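Local coordinates for chromosome partition protein Smc (Pyrococcus yayanosii, PDB 5XEI) that is probably required for chromosome condensation and partitioning, as a homodimeric, DNA-binding ATPase whose ATP-hydrolysing heads sit at the end of long coiled-coil arms, at residues P156-R160 / F400-I406; Y172-K176 / I357-K361. The contacts are given in a common frame with arbitrary orientation. Residue numbers count along the deposited sequence, not the author numbering.

Contact 1. Residues P156-R160 / F400-I406; sequences PLERR and FSGGLEI
The first turn of a helix can be seated on an extended glycine pair and the strand that follows it. P156-R160 opens helix 156-167 with loose bonding, R159 N to P156 O at 2.8 Å and a weak R160 N to P156 O at 3.3 Å. F400-S401 is 3-10, G402-G403 extended, and L404-I406 a strand crossing the helical turn at 108°, axes 6.3 Å apart. The backbones are in direct contact: L157 N lies 3.4 Å from G403 CA, and a CB on G403 would collide with L157 N and P156 C. P156 O accepts a weak hydrogen bond from L404 N (3.1 Å), and P156 CA approaches L404 O at 3.2 Å in a CA-H...O contact. Three side chains bury most surface. R160, extended (t, t) before turning at chi3 (p), donates from NE to G402 O at 2.8 Å; F400 O lies over one face of its guanidinium, 3.2 Å from NH2 but at a poor angle for bonding, and NH1 pairs with D164. L404 (t, p) places CD2 4.4 Å from R159 CG; its CB is 4.3 Å from R160 CB. R159 (t, t, m) reaches along the strand instead: NH2 gives a weak bond to L404 O (3.4 Å), CD lies 4.0 Å from I406 CD1, and NH1 bonds F151 O. The contact joins the helix preceding the coiled coil to a small antiparallel sheet of the SMC ATPase head, with strand 404-409 between 388-393 and 416-417; L404 and I406 also reach L369 and F376 of helix 321-383.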
loop_
_atom_site.group_PDB
_atom_site.type_symbol
_atom_site.label_atom_id
_atom_site.label_comp_id
_atom_site.label_asym_id
_atom_site.label_seq_id
_atom_site.Cartn_x
_atom_site.Cartn_y
_atom_site.Cartn_z
ATOM N N PRO A 156 21.117 -15.031 3.967
ATOM C CA PRO A 156 20.449 -14.365 5.099
ATOM C C PRO A 156 19.306 -13.495 4.625
ATOM O O PRO A 156 18.187 -13.595 5.152
ATOM C CB PRO A 156 21.564 -13.534 5.749
ATOM C CG PRO A 156 22.820 -14.041 5.183
ATOM C CD PRO A 156 22.500 -14.557 3.809
ATOM N N LEU A 157 19.563 -12.653 3.615
ATOM C CA LEU A 157 18.508 -11.826 3.043
ATOM C C LEU A 157 17.308 -12.660 2.628
ATOM O O LEU A 157 16.179 -12.206 2.765
ATOM C CB LEU A 157 19.037 -11.004 1.865
ATOM C CG LEU A 157 19.139 -9.504 2.181
ATOM C CD1 LEU A 157 19.871 -8.693 1.111
ATOM C CD2 LEU A 157 17.763 -8.920 2.424
ATOM N N GLU A 158 17.520 -13.894 2.157
ATOM C CA GLU A 158 16.386 -14.751 1.791
ATOM C C GLU A 158 15.636 -15.313 3.006
ATOM O O GLU A 158 14.488 -15.757 2.871
ATOM C CB GLU A 158 16.880 -15.899 0.901
ATOM C CG GLU A 158 17.289 -15.494 -0.530
ATOM C CD GLU A 158 17.871 -16.662 -1.347
ATOM O OE1 GLU A 158 18.557 -16.402 -2.366
ATOM O OE2 GLU A 158 17.656 -17.832 -0.955
ATOM N N ARG A 159 16.259 -15.308 4.187
ATOM C CA ARG A 159 15.673 -15.904 5.381
ATOM C C ARG A 159 14.725 -14.956 6.122
ATOM O O ARG A 159 13.707 -15.405 6.670
ATOM C CB ARG A 159 16.804 -16.371 6.301
ATOM C CG ARG A 159 16.451 -17.529 7.205
ATOM C CD ARG A 159 17.711 -18.198 7.784
ATOM N NE ARG A 159 18.363 -19.141 6.864
ATOM C CZ ARG A 159 19.568 -18.975 6.319
ATOM N NH1 ARG A 159 20.041 -19.911 5.502
ATOM N NH2 ARG A 159 20.304 -17.892 6.592
ATOM N N ARG A 160 15.012 -13.648 6.111
ATOM C CA ARG A 160 14.212 -12.672 6.855
ATOM C C ARG A 160 12.748 -12.706 6.457
ATOM O O ARG A 160 11.863 -12.675 7.322
ATOM C CB ARG A 160 14.759 -11.263 6.628
ATOM C CG ARG A 160 13.960 -10.154 7.318
ATOM C CD ARG A 160 14.593 -8.805 7.065
ATOM N NE ARG A 160 14.525 -8.405 5.655
ATOM C CZ ARG A 160 13.400 -8.325 4.947
ATOM N NH1 ARG A 160 12.220 -8.584 5.507
ATOM N NH2 ARG A 160 13.440 -7.970 3.667
ATOM N N PHE A 400 14.375 -4.382 7.959
ATOM C CA PHE A 400 13.716 -4.772 6.719
ATOM C C PHE A 400 14.594 -4.596 5.497
ATOM O O PHE A 400 14.171 -4.954 4.397
ATOM C CB PHE A 400 12.429 -3.983 6.532
ATOM C CG PHE A 400 11.509 -4.080 7.688
ATOM C CD1 PHE A 400 10.768 -5.228 7.893
ATOM C CD2 PHE A 400 11.394 -3.028 8.579
ATOM C CE1 PHE A 400 9.918 -5.321 8.956
ATOM C CE2 PHE A 400 10.548 -3.109 9.656
ATOM C CZ PHE A 400 9.805 -4.257 9.852
ATOM N N SER A 401 15.790 -4.047 5.653
ATOM C CA SER A 401 16.739 -3.997 4.555
ATOM C C SER A 401 17.946 -4.876 4.825
ATOM O O SER A 401 18.917 -4.844 4.067
ATOM C CB SER A 401 17.156 -2.550 4.278
ATOM O OG SER A 401 17.563 -1.904 5.466
ATOM N N GLY A 402 17.899 -5.681 5.880
ATOM C CA GLY A 402 18.956 -6.610 6.191
ATOM C C GLY A 402 18.517 -8.055 6.020
ATOM O O GLY A 402 17.355 -8.371 5.784
ATOM N N GLY A 403 19.494 -8.940 6.123
ATOM C CA GLY A 403 19.236 -10.347 6.148
ATOM C C GLY A 403 19.121 -10.854 7.566
ATOM O O GLY A 403 18.966 -10.091 8.526
ATOM N N LEU A 404 19.236 -12.164 7.697
ATOM C CA LEU A 404 19.110 -12.814 8.994
ATOM C C LEU A 404 19.876 -14.128 8.915
ATOM O O LEU A 404 19.510 -15.008 8.133
ATOM C CB LEU A 404 17.643 -13.035 9.334
ATOM C CG LEU A 404 17.306 -14.029 10.442
ATOM C CD1 LEU A 404 17.554 -13.392 11.801
ATOM C CD2 LEU A 404 15.867 -14.508 10.311
ATOM N N GLU A 405 20.937 -14.260 9.698
ATOM C CA GLU A 405 21.762 -15.446 9.611
ATOM C C GLU A 405 21.636 -16.278 10.872
ATOM O O GLU A 405 21.086 -15.836 11.884
ATOM C CB GLU A 405 23.221 -15.079 9.372
ATOM C CG GLU A 405 23.987 -16.205 8.711
ATOM C CD GLU A 405 25.110 -15.662 7.891
ATOM O OE1 GLU A 405 25.107 -14.431 7.645
ATOM O OE2 GLU A 405 25.986 -16.453 7.489
ATOM N N ILE A 406 22.173 -17.497 10.786
ATOM C CA ILE A 406 22.194 -18.456 11.881
ATOM C C ILE A 406 23.630 -18.854 12.185
ATOM O O ILE A 406 24.457 -18.985 11.273
ATOM C CB ILE A 406 21.382 -19.710 11.536
ATOM C CG1 ILE A 406 19.996 -19.325 11.079
ATOM C CG2 ILE A 406 21.263 -20.597 12.736
ATOM C CD1 ILE A 406 19.154 -20.527 10.765
#

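Contact 2. Residues Y172-K176 / I357-K361; sequences YDAKK and IEKEK
Antiparallel coiled coils combine apolar contacts with charge pairs, and this pair of helical turns does both, with the charge pairs along one side. Y172-K176 and I357-K361 run at 173° with axes 9.7 Å apart; Y172 CA faces K361 CA at 5.9 Å and K176 CA faces I357 CA at 6.2 Å. I357 (m, m) points into the interface, its CG2 3.4 Å from Y172 O and 3.6 Å from K176 CB, its CD1 3.8 Å from K175 CB. Y172 (m, chi2 86°) swings its ring alongside the opposite helix, CE2 3.4 Å from E360 CB, with K361 N over one ring face. Both K176 and K361 are fully extended, t at all four chi angles: K361 NZ makes a hydrogen-bonded salt bridge to D173 OD1 (2.7 Å), and K176 NZ a longer one to E358 OE2 (3.6 Å). K361 also makes a cation-pi contact with F400. The turns belong to the long helices 170-246 and 321-383, paired as the coiled-coil arm where it leaves the head.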
loop_
_atom_site.group_PDB
_atom_site.type_symbol
_atom_site.label_atom_id
_atom_site.label_comp_id
_atom_site.label_asym_id
_atom_site.label_seq_id
_atom_site.Cartn_x
_atom_site.Cartn_y
_atom_site.Cartn_z
ATOM N N TYR A 172 0.303 -3.478 9.175
ATOM C CA TYR A 172 0.908 -2.154 9.260
ATOM C C TYR A 172 1.316 -1.649 7.884
ATOM O O TYR A 172 1.237 -0.445 7.612
ATOM C CB TYR A 172 2.114 -2.189 10.199
ATOM C CG TYR A 172 1.741 -2.501 11.618
ATOM C CD1 TYR A 172 1.625 -3.821 12.052
ATOM C CD2 TYR A 172 1.480 -1.482 12.526
ATOM C CE1 TYR A 172 1.264 -4.120 13.363
ATOM C CE2 TYR A 172 1.120 -1.768 13.842
ATOM C CZ TYR A 172 1.017 -3.092 14.248
ATOM O OH TYR A 172 0.656 -3.399 15.535
ATOM N N ASP A 173 1.748 -2.547 6.995
ATOM C CA ASP A 173 2.138 -2.084 5.666
ATOM C C ASP A 173 0.936 -1.627 4.846
ATOM O O ASP A 173 1.054 -0.688 4.049
ATOM C CB ASP A 173 2.929 -3.164 4.947
ATOM C CG ASP A 173 4.381 -3.230 5.421
ATOM O OD1 ASP A 173 5.184 -2.334 5.062
ATOM O OD2 ASP A 173 4.718 -4.173 6.165
ATOM N N ALA A 174 -0.233 -2.238 5.054
ATOM C CA ALA A 174 -1.450 -1.739 4.418
ATOM C C ALA A 174 -1.805 -0.338 4.912
ATOM O O ALA A 174 -2.136 0.544 4.113
ATOM C CB ALA A 174 -2.608 -2.702 4.665
ATOM N N LYS A 175 -1.760 -0.108 6.231
ATOM C CA LYS A 175 -2.018 1.241 6.736
ATOM C C LYS A 175 -0.997 2.228 6.185
ATOM O O LYS A 175 -1.358 3.232 5.563
ATOM C CB LYS A 175 -2.017 1.263 8.262
ATOM C CG LYS A 175 -3.256 0.648 8.873
ATOM C CD LYS A 175 -3.361 1.002 10.349
ATOM C CE LYS A 175 -4.720 0.587 10.893
ATOM N NZ LYS A 175 -4.897 0.989 12.314
ATOM N N LYS A 176 0.291 1.937 6.375
ATOM C CA LYS A 176 1.326 2.798 5.818
ATOM C C LYS A 176 1.046 3.171 4.362
ATOM O O LYS A 176 1.232 4.326 3.972
ATOM C CB LYS A 176 2.698 2.137 5.931
ATOM C CG LYS A 176 3.798 2.951 5.226
ATOM C CD LYS A 176 5.157 2.274 5.277
ATOM C CE LYS A 176 6.228 3.177 4.705
ATOM N NZ LYS A 176 7.570 2.551 4.805
ATOM N N ILE A 357 3.696 4.377 12.210
ATOM C CA ILE A 357 3.475 3.057 11.640
ATOM C C ILE A 357 4.786 2.282 11.559
ATOM O O ILE A 357 4.877 1.134 12.018
ATOM C CB ILE A 357 2.799 3.176 10.268
ATOM C CG1 ILE A 357 1.335 3.565 10.442
ATOM C CG2 ILE A 357 2.863 1.856 9.550
ATOM C CD1 ILE A 357 0.457 2.421 10.896
ATOM N N GLU A 358 5.823 2.893 10.974
ATOM C CA GLU A 358 7.075 2.166 10.793
ATOM C C GLU A 358 7.603 1.661 12.123
ATOM O O GLU A 358 8.064 0.518 12.223
ATOM C CB GLU A 358 8.126 3.041 10.122
ATOM C CG GLU A 358 7.712 3.577 8.786
ATOM C CD GLU A 358 8.565 4.769 8.351
ATOM O OE1 GLU A 358 9.157 5.432 9.247
ATOM O OE2 GLU A 358 8.619 5.055 7.124
ATOM N N LYS A 359 7.519 2.488 13.163
ATOM C CA LYS A 359 8.043 2.082 14.451
ATOM C C LYS A 359 7.168 1.020 15.110
ATOM O O LYS A 359 7.696 0.082 15.711
ATOM C CB LYS A 359 8.222 3.309 15.341
ATOM C CG LYS A 359 9.001 4.418 14.644
ATOM C CD LYS A 359 10.375 3.919 14.116
ATOM C CE LYS A 359 11.313 5.084 13.724
ATOM N NZ LYS A 359 10.563 6.200 13.018
ATOM N N GLU A 360 5.847 1.109 14.979
ATOM C CA GLU A 360 5.014 -0.016 15.390
ATOM C C GLU A 360 5.403 -1.285 14.637
ATOM O O GLU A 360 5.669 -2.328 15.247
ATOM C CB GLU A 360 3.548 0.303 15.151
ATOM C CG GLU A 360 3.005 1.373 16.042
ATOM C CD GLU A 360 1.579 1.719 15.686
ATOM O OE1 GLU A 360 0.656 0.917 15.961
ATOM O OE2 GLU A 360 1.385 2.785 15.082
ATOM N N LYS A 361 5.432 -1.208 13.302
ATOM C CA LYS A 361 5.843 -2.334 12.467
ATOM C C LYS A 361 7.137 -2.960 12.969
ATOM O O LYS A 361 7.216 -4.174 13.195
ATOM C CB LYS A 361 6.003 -1.845 11.029
ATOM C CG LYS A 361 6.577 -2.826 10.035
ATOM C CD LYS A 361 6.892 -2.091 8.724
ATOM C CE LYS A 361 7.277 -3.037 7.583
ATOM N NZ LYS A 361 7.589 -2.314 6.307
#

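In the fold
Successive levels of one junction, where the SMC coiled coil joins its ATPase head, are sampled by the two contacts, whose centres lie about 20 Å apart. Helix 156-167 of contact 1 is followed directly by helix 170-246 of contact 2, while helix 321-383 supplies the other helix of contact 2 and further along packs against the strand of contact 1. The contacts also meet directly, F400 CZ lying 3.5 Å from K361 CG. Contact 1 is largely buried and contact 2 lies at the surface, so packing gives way to an exposed two-helix arm. Both lie away from the predicted ATP-binding residues A34-N41.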